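Local coordinates for serine protease inhibitor 1 (Coprinopsis cinerea, PDB 3VWC), which probably inhibits serine-type endopeptidases, as a beta-trefoil protein of the I66 family of peptidase inhibitors, at residues P90-N95 and T138-F143; K82-T87 and F97-A102; G107-A112 and R123-A128. All coordinates share one frame; numbering follows the deposited sequence.

Interaction 1 of 3, residues P90-N95 and T138-F143; sequences PQHGEN and TELFTF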
loop_
_atom_site.group_PDB
_atom_site.type_symbol
_atom_site.label_atom_id
_atom_site.label_comp_id
_atom_site.label_asym_id
_atom_site.label_seq_id
_atom_site.Cartn_x
_atom_site.Cartn_y
_atom_site.Cartn_z
ATOM N N PRO A 90 -16.307 3.890 0.477
ATOM C CA PRO A 90 -17.307 3.463 -0.532
ATOM C C PRO A 90 -17.777 4.570 -1.486
ATOM O O PRO A 90 -18.241 4.276 -2.576
ATOM C CB PRO A 90 -18.520 3.068 0.311
ATOM C CG PRO A 90 -18.042 2.863 1.670
ATOM C CD PRO A 90 -16.746 3.632 1.867
ATOM N N GLN A 91 -17.589 5.815 -1.054
ATOM C CA GLN A 91 -17.854 7.003 -1.862
ATOM C C GLN A 91 -16.927 7.093 -3.052
ATOM O O GLN A 91 -17.165 7.904 -3.982
ATOM C CB GLN A 91 -17.830 8.287 -0.997
ATOM C CG GLN A 91 -16.412 8.703 -0.537
ATOM C CD GLN A 91 -15.928 8.054 0.776
ATOM O OE1 GLN A 91 -16.347 6.970 1.171
ATOM N NE2 GLN A 91 -14.956 8.710 1.416
ATOM N N HIS A 92 -15.856 6.271 -3.031
ATOM C CA HIS A 92 -14.880 6.235 -4.123
ATOM C C HIS A 92 -14.923 4.935 -4.923
ATOM O O HIS A 92 -14.092 4.708 -5.821
ATOM C CB HIS A 92 -13.445 6.506 -3.629
ATOM C CG HIS A 92 -13.250 7.876 -3.085
ATOM N ND1 HIS A 92 -13.246 9.000 -3.885
ATOM C CD2 HIS A 92 -12.969 8.307 -1.834
ATOM C CE1 HIS A 92 -13.015 10.065 -3.131
ATOM N NE2 HIS A 92 -12.864 9.670 -1.881
ATOM N N GLY A 93 -15.810 4.045 -4.507
ATOM C CA GLY A 93 -16.029 2.772 -5.203
ATOM C C GLY A 93 -15.941 1.589 -4.271
ATOM O O GLY A 93 -15.381 1.685 -3.165
ATOM N N GLU A 94 -16.475 0.453 -4.718
ATOM C CA GLU A 94 -16.812 -0.646 -3.809
ATOM C C GLU A 94 -15.638 -1.282 -3.055
ATOM O O GLU A 94 -15.795 -1.719 -1.902
ATOM C CB GLU A 94 -17.609 -1.730 -4.543
ATOM C CG GLU A 94 -18.883 -2.082 -3.826
ATOM C CD GLU A 94 -19.816 -2.856 -4.710
ATOM O OE1 GLU A 94 -21.021 -2.517 -4.746
ATOM O OE2 GLU A 94 -19.317 -3.741 -5.438
ATOM N N ASN A 95 -14.511 -1.423 -3.753
ATOM C CA ASN A 95 -13.316 -2.130 -3.266
ATOM C C ASN A 95 -12.143 -1.142 -3.065
ATOM O O ASN A 95 -10.959 -1.509 -3.184
ATOM C CB ASN A 95 -12.937 -3.188 -4.307
ATOM C CG ASN A 95 -13.955 -4.292 -4.392
ATOM O OD1 ASN A 95 -14.470 -4.753 -3.378
ATOM N ND2 ASN A 95 -14.320 -4.656 -5.613
ATOM N N THR A 138 -4.469 9.966 -5.284
ATOM C CA THR A 138 -3.127 9.668 -4.786
ATOM C C THR A 138 -3.146 8.852 -3.480
ATOM O O THR A 138 -2.146 8.218 -3.127
ATOM C CB THR A 138 -2.415 10.969 -4.500
ATOM O OG1 THR A 138 -3.250 11.678 -3.571
ATOM C CG2 THR A 138 -2.229 11.760 -5.814
ATOM N N GLU A 139 -4.279 8.821 -2.781
ATOM C CA GLU A 139 -4.354 8.192 -1.453
ATOM C C GLU A 139 -5.318 7.019 -1.442
ATOM O O GLU A 139 -5.543 6.427 -0.400
ATOM C CB GLU A 139 -4.819 9.235 -0.408
ATOM C CG GLU A 139 -3.864 10.447 -0.396
ATOM C CD GLU A 139 -4.284 11.520 0.580
ATOM O OE1 GLU A 139 -5.515 11.545 0.892
ATOM O OE2 GLU A 139 -3.458 12.379 0.922
ATOM N N LEU A 140 -5.802 6.632 -2.633
ATOM C CA LEU A 140 -6.807 5.561 -2.766
ATOM C C LEU A 140 -6.261 4.351 -3.525
ATOM O O LEU A 140 -5.544 4.505 -4.539
ATOM C CB LEU A 140 -8.049 6.127 -3.484
ATOM C CG LEU A 140 -8.722 7.277 -2.684
ATOM C CD1 LEU A 140 -9.818 7.780 -3.610
ATOM C CD2 LEU A 140 -9.328 6.782 -1.348
ATOM N N PHE A 141 -6.556 3.169 -3.009
ATOM C CA PHE A 141 -6.101 1.914 -3.591
ATOM C C PHE A 141 -7.285 0.976 -3.751
ATOM O O PHE A 141 -8.082 0.842 -2.849
ATOM C CB PHE A 141 -5.070 1.330 -2.625
ATOM C CG PHE A 141 -3.882 2.204 -2.500
ATOM C CD1 PHE A 141 -3.909 3.307 -1.644
ATOM C CD2 PHE A 141 -2.841 2.136 -3.417
ATOM C CE1 PHE A 141 -2.854 4.233 -1.606
ATOM C CE2 PHE A 141 -1.795 3.019 -3.349
ATOM C CZ PHE A 141 -1.809 4.102 -2.500
ATOM N N THR A 142 -7.304 0.226 -4.849
ATOM C CA THR A 142 -8.293 -0.825 -5.037
ATOM C C THR A 142 -7.737 -2.173 -4.626
ATOM O O THR A 142 -6.664 -2.574 -5.141
ATOM C CB THR A 142 -8.771 -0.887 -6.488
ATOM O OG1 THR A 142 -9.267 0.393 -6.878
ATOM C CG2 THR A 142 -9.928 -1.893 -6.678
ATOM N N PHE A 143 -8.323 -2.796 -3.615
ATOM C CA PHE A 143 -7.884 -4.127 -3.143
ATOM C C PHE A 143 -8.918 -5.113 -3.677
ATOM O O PHE A 143 -10.091 -5.054 -3.276
ATOM C CB PHE A 143 -7.905 -4.215 -1.620
ATOM C CG PHE A 143 -6.691 -3.654 -0.944
ATOM C CD1 PHE A 143 -6.396 -2.280 -0.978
ATOM C CD2 PHE A 143 -5.850 -4.488 -0.225
ATOM C CE1 PHE A 143 -5.293 -1.747 -0.282
ATOM C CE2 PHE A 143 -4.756 -3.985 0.456
ATOM C CZ PHE A 143 -4.444 -2.611 0.412
HETATM O O HOH W 1 -12.184 -5.675 -1.583
#
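The imidazole of H92 is sandwiched: methyl CD1 of L140 lies over one face and CG of its chain neighbour Q91 over the opposite one. L140 CD1 sits 3.6 Å from the ring centroid and only 15° off the normal, the geometry of a CH-pi contact, with a slight offset toward the rim that makes H92 CG its nearest atom, 3.5 Å away. The two side chains cross at about a right angle. The second methyl of L140, CD2, comes no nearer than 4.0 Å to H92 CD2. The polar end of the ring is held from outside, where H92 NE2 hydrogen-bonds to the backbone N of Y135.

A second point of attachment lies at N95. F143 N donates to N95 O over 3.0 Å, the donor nearly in line with the carbonyl (C=O...N 171°), and T142 CA adds a CA-H...O contact to the same oxygen at 3.3 Å. N95 CG stands anti to its own carbonyl carbon (chi1 -68°), and beyond it OD1 accepts from a water that also donates to F143 O, at 2.8 Å from that oxygen. Backbone and side chain of N95 thus both reach F143, one directly and one through solvent. CB of N95 meanwhile rests against T142 CG2.

The contact joins the loop between strands 84-88 and 96-101 to strand 141-145 and the residues just before it. That strand runs between 96-101 and 5-11 in the large antiparallel sheet: backbone hydrogen bonds link F141 to F97 and T142 to T10.

Interaction 2 of 3, residues K82-T87 and F97-A102; sequences KKWIVT and FTVVNA
This is the body of a beta hairpin in the beta-trefoil, formed by strands 84-88 and 96-101, which run antiparallel at 160° with their axes 4.4 Å apart at closest approach. The register follows from I85 opposite V100 and T87 opposite T98 as hydrogen-bonded pairs, with V86 opposite V99 as the non-hydrogen-bonded pair between them. In the first of these, I85 N donates to V100 O at 2.7 Å and V100 N returns the bond to I85 O, both donors in the plane of the carbonyl they meet. A102, just past the end of strand 96-101, donates from its N to K83 O, from 36° out of the carbonyl plane, and its CB touches I85 CG1.

The face carrying V86 and V99 is apolar. V86 CG1 reaches the F97 ring at CD2, 3.6 Å away, while V99 CG1 packs on W84 CE3 at 3.7 Å. The W84 indole also lies against N101, crossing it obliquely, with W84 CE3 3.4 Å from N101 N; its NE1 bonds to V64 O, and W108 meets it edge-to-face. W84 and V99 also pack on L57 of strand 54-59.

On the face of I85, V100, T87 and T98, the two threonines stand side by side. T98 OG1, which also bonds to Q89 NE2, is turned between its backbone N and carbonyl carbon (chi1 51°). One water bridges this face: it donates to I85 O and hydrogen-bonds to both hydroxyls, 2.8 Å from T87 OG1 and 2.9 Å from T98 OG1.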
loop_
_atom_site.group_PDB
_atom_site.type_symbol
_atom_site.label_atom_id
_atom_site.label_comp_id
_atom_site.label_asym_id
_atom_site.label_seq_id
_atom_site.Cartn_x
_atom_site.Cartn_y
_atom_site.Cartn_z
ATOM N N LYS A 82 4.698 -1.884 11.650
ATOM C CA LYS A 82 4.165 -2.751 10.633
ATOM C C LYS A 82 2.642 -2.875 10.607
ATOM O O LYS A 82 2.105 -3.592 9.809
ATOM C CB LYS A 82 4.756 -4.166 10.762
ATOM C CG LYS A 82 6.261 -4.190 10.666
ATOM C CD LYS A 82 6.761 -5.611 10.469
ATOM C CE LYS A 82 8.286 -5.660 10.515
ATOM N NZ LYS A 82 8.746 -7.022 10.899
ATOM N N LYS A 83 1.950 -2.175 11.499
ATOM C CA LYS A 83 0.489 -2.299 11.566
ATOM C C LYS A 83 -0.183 -1.141 10.814
ATOM O O LYS A 83 0.236 -0.007 10.914
ATOM C CB LYS A 83 0.031 -2.240 13.047
ATOM C CG LYS A 83 0.183 -3.550 13.820
ATOM C CD LYS A 83 -0.304 -3.335 15.286
ATOM C CE LYS A 83 -0.295 -4.625 16.100
ATOM N NZ LYS A 83 -1.239 -4.599 17.278
ATOM N N TRP A 84 -1.184 -1.498 10.014
ATOM C CA TRP A 84 -1.933 -0.540 9.143
ATOM C C TRP A 84 -3.440 -0.603 9.401
ATOM O O TRP A 84 -4.005 -1.700 9.650
ATOM C CB TRP A 84 -1.695 -0.908 7.665
ATOM C CG TRP A 84 -0.220 -0.870 7.308
ATOM C CD1 TRP A 84 0.658 -1.908 7.391
ATOM C CD2 TRP A 84 0.538 0.280 6.916
ATOM N NE1 TRP A 84 1.923 -1.484 7.027
ATOM C CE2 TRP A 84 1.880 -0.145 6.727
ATOM C CE3 TRP A 84 0.208 1.632 6.678
ATOM C CZ2 TRP A 84 2.903 0.728 6.358
ATOM C CZ3 TRP A 84 1.253 2.525 6.298
ATOM C CH2 TRP A 84 2.584 2.039 6.101
ATOM N N ILE A 85 -4.051 0.574 9.307
ATOM C CA ILE A 85 -5.507 0.735 9.407
ATOM C C ILE A 85 -5.989 0.822 7.954
ATOM O O ILE A 85 -5.558 1.712 7.171
ATOM C CB ILE A 85 -5.848 2.012 10.201
ATOM C CG1 ILE A 85 -5.246 1.962 11.620
ATOM C CG2 ILE A 85 -7.397 2.276 10.242
ATOM C CD1 ILE A 85 -5.692 0.808 12.485
ATOM N N VAL A 86 -6.800 -0.152 7.564
ATOM C CA VAL A 86 -7.253 -0.283 6.198
ATOM C C VAL A 86 -8.753 0.013 6.175
ATOM O O VAL A 86 -9.532 -0.702 6.809
ATOM C CB VAL A 86 -6.922 -1.645 5.599
ATOM C CG1 VAL A 86 -7.376 -1.721 4.151
ATOM C CG2 VAL A 86 -5.385 -1.951 5.716
ATOM N N THR A 87 -9.141 1.108 5.509
ATOM C CA THR A 87 -10.520 1.571 5.683
ATOM C C THR A 87 -11.203 1.655 4.320
ATOM O O THR A 87 -10.714 2.375 3.426
ATOM C CB THR A 87 -10.507 2.976 6.301
ATOM O OG1 THR A 87 -9.760 2.972 7.543
ATOM C CG2 THR A 87 -11.936 3.397 6.658
ATOM N N PHE A 97 -9.929 1.687 -0.803
ATOM C CA PHE A 97 -9.483 1.829 0.591
ATOM C C PHE A 97 -8.470 2.942 0.711
ATOM O O PHE A 97 -7.681 3.177 -0.220
ATOM C CB PHE A 97 -8.783 0.517 1.031
ATOM C CG PHE A 97 -9.718 -0.666 1.074
ATOM C CD1 PHE A 97 -9.985 -1.406 -0.085
ATOM C CD2 PHE A 97 -10.371 -0.998 2.260
ATOM C CE1 PHE A 97 -10.917 -2.455 -0.059
ATOM C CE2 PHE A 97 -11.164 -2.174 2.311
ATOM C CZ PHE A 97 -11.456 -2.865 1.163
ATOM N N THR A 98 -8.358 3.495 1.920
ATOM C CA THR A 98 -7.106 4.146 2.372
ATOM C C THR A 98 -6.334 3.182 3.271
ATOM O O THR A 98 -6.902 2.249 3.859
ATOM C CB THR A 98 -7.393 5.440 3.176
ATOM O OG1 THR A 98 -8.349 5.124 4.210
ATOM C CG2 THR A 98 -8.040 6.474 2.231
ATOM N N VAL A 99 -5.014 3.406 3.354
ATOM C CA VAL A 99 -4.124 2.552 4.161
ATOM C C VAL A 99 -3.292 3.490 5.010
ATOM O O VAL A 99 -2.439 4.221 4.471
ATOM C CB VAL A 99 -3.197 1.676 3.264
ATOM C CG1 VAL A 99 -2.357 0.777 4.150
ATOM C CG2 VAL A 99 -4.028 0.875 2.301
ATOM N N VAL A 100 -3.551 3.528 6.338
ATOM C CA VAL A 100 -2.932 4.504 7.229
ATOM C C VAL A 100 -2.173 3.805 8.361
ATOM O O VAL A 100 -2.654 2.860 8.947
ATOM C CB VAL A 100 -3.988 5.472 7.846
ATOM C CG1 VAL A 100 -3.317 6.468 8.787
ATOM C CG2 VAL A 100 -4.620 6.273 6.713
ATOM N N ASN A 101 -0.926 4.202 8.595
ATOM C CA ASN A 101 -0.151 3.467 9.606
ATOM C C ASN A 101 -0.815 3.644 10.989
ATOM O O ASN A 101 -1.061 4.784 11.395
ATOM C CB ASN A 101 1.312 3.962 9.628
ATOM C CG ASN A 101 2.219 2.973 10.286
ATOM O OD1 ASN A 101 2.800 2.080 9.628
ATOM N ND2 ASN A 101 2.480 3.217 11.559
ATOM N N ALA A 102 -0.920 2.547 11.733
ATOM C CA ALA A 102 -1.567 2.565 13.057
ATOM C C ALA A 102 -0.794 3.368 14.113
ATOM O O ALA A 102 -1.406 3.940 15.034
ATOM C CB ALA A 102 -1.799 1.155 13.541
HETATM O O HOH W 2 -7.327 3.832 6.589
#

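Interaction 3 of 3, residues G107-A112 and R123-A128; sequences GWVVPA and RPLIAA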
loop_
_atom_site.group_PDB
_atom_site.type_symbol
_atom_site.label_atom_id
_atom_site.label_comp_id
_atom_site.label_asym_id
_atom_site.label_seq_id
_atom_site.Cartn_x
_atom_site.Cartn_y
_atom_site.Cartn_z
ATOM N N GLY A 107 -0.124 7.710 5.824
ATOM C CA GLY A 107 -0.759 6.711 4.983
ATOM C C GLY A 107 -0.073 6.571 3.613
ATOM O O GLY A 107 0.744 7.419 3.238
ATOM N N TRP A 108 -0.482 5.558 2.848
ATOM C CA TRP A 108 0.120 5.310 1.542
ATOM C C TRP A 108 -0.289 6.453 0.606
ATOM O O TRP A 108 -1.501 6.774 0.492
ATOM C CB TRP A 108 -0.353 3.999 0.971
ATOM C CG TRP A 108 0.091 2.725 1.655
ATOM C CD1 TRP A 108 0.714 2.594 2.877
ATOM C CD2 TRP A 108 -0.114 1.436 1.149
ATOM N NE1 TRP A 108 0.941 1.266 3.133
ATOM C CE2 TRP A 108 0.405 0.524 2.111
ATOM C CE3 TRP A 108 -0.736 0.929 -0.025
ATOM C CZ2 TRP A 108 0.327 -0.866 1.922
ATOM C CZ3 TRP A 108 -0.787 -0.475 -0.219
ATOM C CH2 TRP A 108 -0.237 -1.350 0.754
ATOM N N VAL A 109 0.675 6.911 -0.183
ATOM C CA VAL A 109 0.424 7.949 -1.187
ATOM C C VAL A 109 1.225 7.658 -2.474
ATOM O O VAL A 109 2.448 7.388 -2.453
ATOM C CB VAL A 109 0.841 9.365 -0.682
ATOM C CG1 VAL A 109 0.638 10.421 -1.765
ATOM C CG2 VAL A 109 0.034 9.734 0.565
ATOM N N VAL A 110 0.523 7.595 -3.612
ATOM C CA VAL A 110 1.204 7.523 -4.924
ATOM C C VAL A 110 1.039 8.917 -5.537
ATOM O O VAL A 110 -0.098 9.350 -5.795
ATOM C CB VAL A 110 0.523 6.464 -5.820
ATOM C CG1 VAL A 110 1.066 6.553 -7.306
ATOM C CG2 VAL A 110 0.811 5.107 -5.266
ATOM N N PRO A 111 2.147 9.672 -5.722
ATOM C CA PRO A 111 1.975 11.017 -6.309
ATOM C C PRO A 111 1.299 10.974 -7.677
ATOM O O PRO A 111 1.464 10.020 -8.465
ATOM C CB PRO A 111 3.412 11.535 -6.460
ATOM C CG PRO A 111 4.252 10.708 -5.512
ATOM C CD PRO A 111 3.575 9.353 -5.430
ATOM N N ALA A 112 0.613 12.070 -8.006
ATOM C CA ALA A 112 -0.201 12.060 -9.239
ATOM C C ALA A 112 0.648 11.933 -10.462
ATOM O O ALA A 112 0.222 11.348 -11.484
ATOM C CB ALA A 112 -1.112 13.268 -9.302
ATOM N N ARG A 123 2.782 9.310 4.061
ATOM C CA ARG A 123 2.675 10.746 4.447
ATOM C C ARG A 123 1.365 10.964 5.190
ATOM O O ARG A 123 0.404 10.253 4.943
ATOM C CB ARG A 123 2.525 11.628 3.180
ATOM C CG ARG A 123 3.614 11.584 2.139
ATOM C CD ARG A 123 3.379 12.789 1.225
ATOM N NE ARG A 123 3.658 12.534 -0.182
ATOM C CZ ARG A 123 3.133 13.244 -1.187
ATOM N NH1 ARG A 123 2.306 14.252 -0.939
ATOM N NH2 ARG A 123 3.464 12.983 -2.447
ATOM N N PRO A 124 1.242 12.077 5.936
ATOM C CA PRO A 124 -0.105 12.386 6.448
ATOM C C PRO A 124 -1.108 12.479 5.295
ATOM O O PRO A 124 -0.835 13.173 4.314
ATOM C CB PRO A 124 0.053 13.779 7.081
ATOM C CG PRO A 124 1.502 13.986 7.259
ATOM C CD PRO A 124 2.252 13.090 6.309
ATOM N N LEU A 125 -2.287 11.878 5.442
ATOM C CA LEU A 125 -3.284 11.978 4.371
ATOM C C LEU A 125 -4.036 13.281 4.444
ATOM O O LEU A 125 -4.338 13.788 5.561
ATOM C CB LEU A 125 -4.281 10.837 4.424
ATOM C CG LEU A 125 -3.699 9.420 4.237
ATOM C CD1 LEU A 125 -4.839 8.467 3.965
ATOM C CD2 LEU A 125 -2.685 9.426 3.029
ATOM N N ILE A 126 -4.390 13.783 3.276
ATOM C CA ILE A 126 -5.275 14.950 3.188
ATOM C C ILE A 126 -6.585 14.556 2.527
ATOM O O ILE A 126 -6.663 13.539 1.819
ATOM C CB ILE A 126 -4.636 16.120 2.437
ATOM C CG1 ILE A 126 -4.327 15.776 0.974
ATOM C CG2 ILE A 126 -3.340 16.580 3.200
ATOM C CD1 ILE A 126 -3.781 16.981 0.175
ATOM N N ALA A 127 -7.631 15.357 2.748
ATOM C CA ALA A 127 -8.920 15.063 2.146
ATOM C C ALA A 127 -9.715 16.355 2.137
ATOM O O ALA A 127 -9.417 17.274 2.914
ATOM C CB ALA A 127 -9.650 13.984 2.943
ATOM N N ALA A 128 -10.596 16.478 1.150
ATOM C CA ALA A 128 -11.558 17.608 1.116
ATOM C C ALA A 128 -12.388 17.533 2.387
ATOM O O ALA A 128 -12.810 16.444 2.839
ATOM C CB ALA A 128 -12.485 17.498 -0.102
#
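G107 and R123 face each other as an antiparallel hydrogen-bonded pair, closed by two backbone bonds. G107 N donates to R123 O at 2.7 Å, coming from well above the carbonyl plane (50° out of it), whereas R123 N reaches G107 O at 2.9 Å with a tilt of only 17°. R123 is the last residue of strand 121-123 and is followed by P124.

Around this pair the side chains close in on V109. Its CG1 lies over the centre of the R123 guanidinium, 3.8 Å from CZ, and the two side chains cross at about a right angle. P111 CG approaches the same group at its edge, near the plane, 3.9 Å from R123 NH2. The other methyl, V109 CG2, meets L125 CD2 at 3.7 Å as the two side chains slide past each other in opposite directions. L125 packs directly on the backbone of G107 as well, its CD2 3.9 Å from G107 CA.

Farther out, the guanidinium is positioned by a salt bridge from R123 NH2 to E121 OE1, so V109 covers a group whose charge has a partner within its own strand. A backbone hydrogen bond also links V109 to E121. L125 continues onto T98 and V100 of strand 96-101. The indole of W108 meets W84 and F141 edge-to-face and W46 with planes at about 45°. I126 N is held by E139 OE2. The whole is a short two-stranded antiparallel ladder, 107-109 with 121-123, leading into an irregular segment whose L125 packs back across it, within the beta-trefoil.

In the fold
From the N terminus, the chain first enters these contacts at 82-87, and interaction 2 closes the short hairpin loop when it returns at 97-102. Within that loop lies 90-95, whose partner 138-143 comes much later, so interactions 1 and 2 cross. Interaction 3 closes its own loop between 107-112 and 123-128, after interaction 2 is complete and wholly within the span bridged by interaction 1. Strand 96-101 joins the three: it neighbours strand 141-145 in the large sheet, and V99 O lies 2.9 Å from W108 N, a probable hydrogen bond tying that sheet to the two-stranded ladder. T138 O and V110 N, probably bonded too, join the segment before strand 141-145 to the one after strand 107-109.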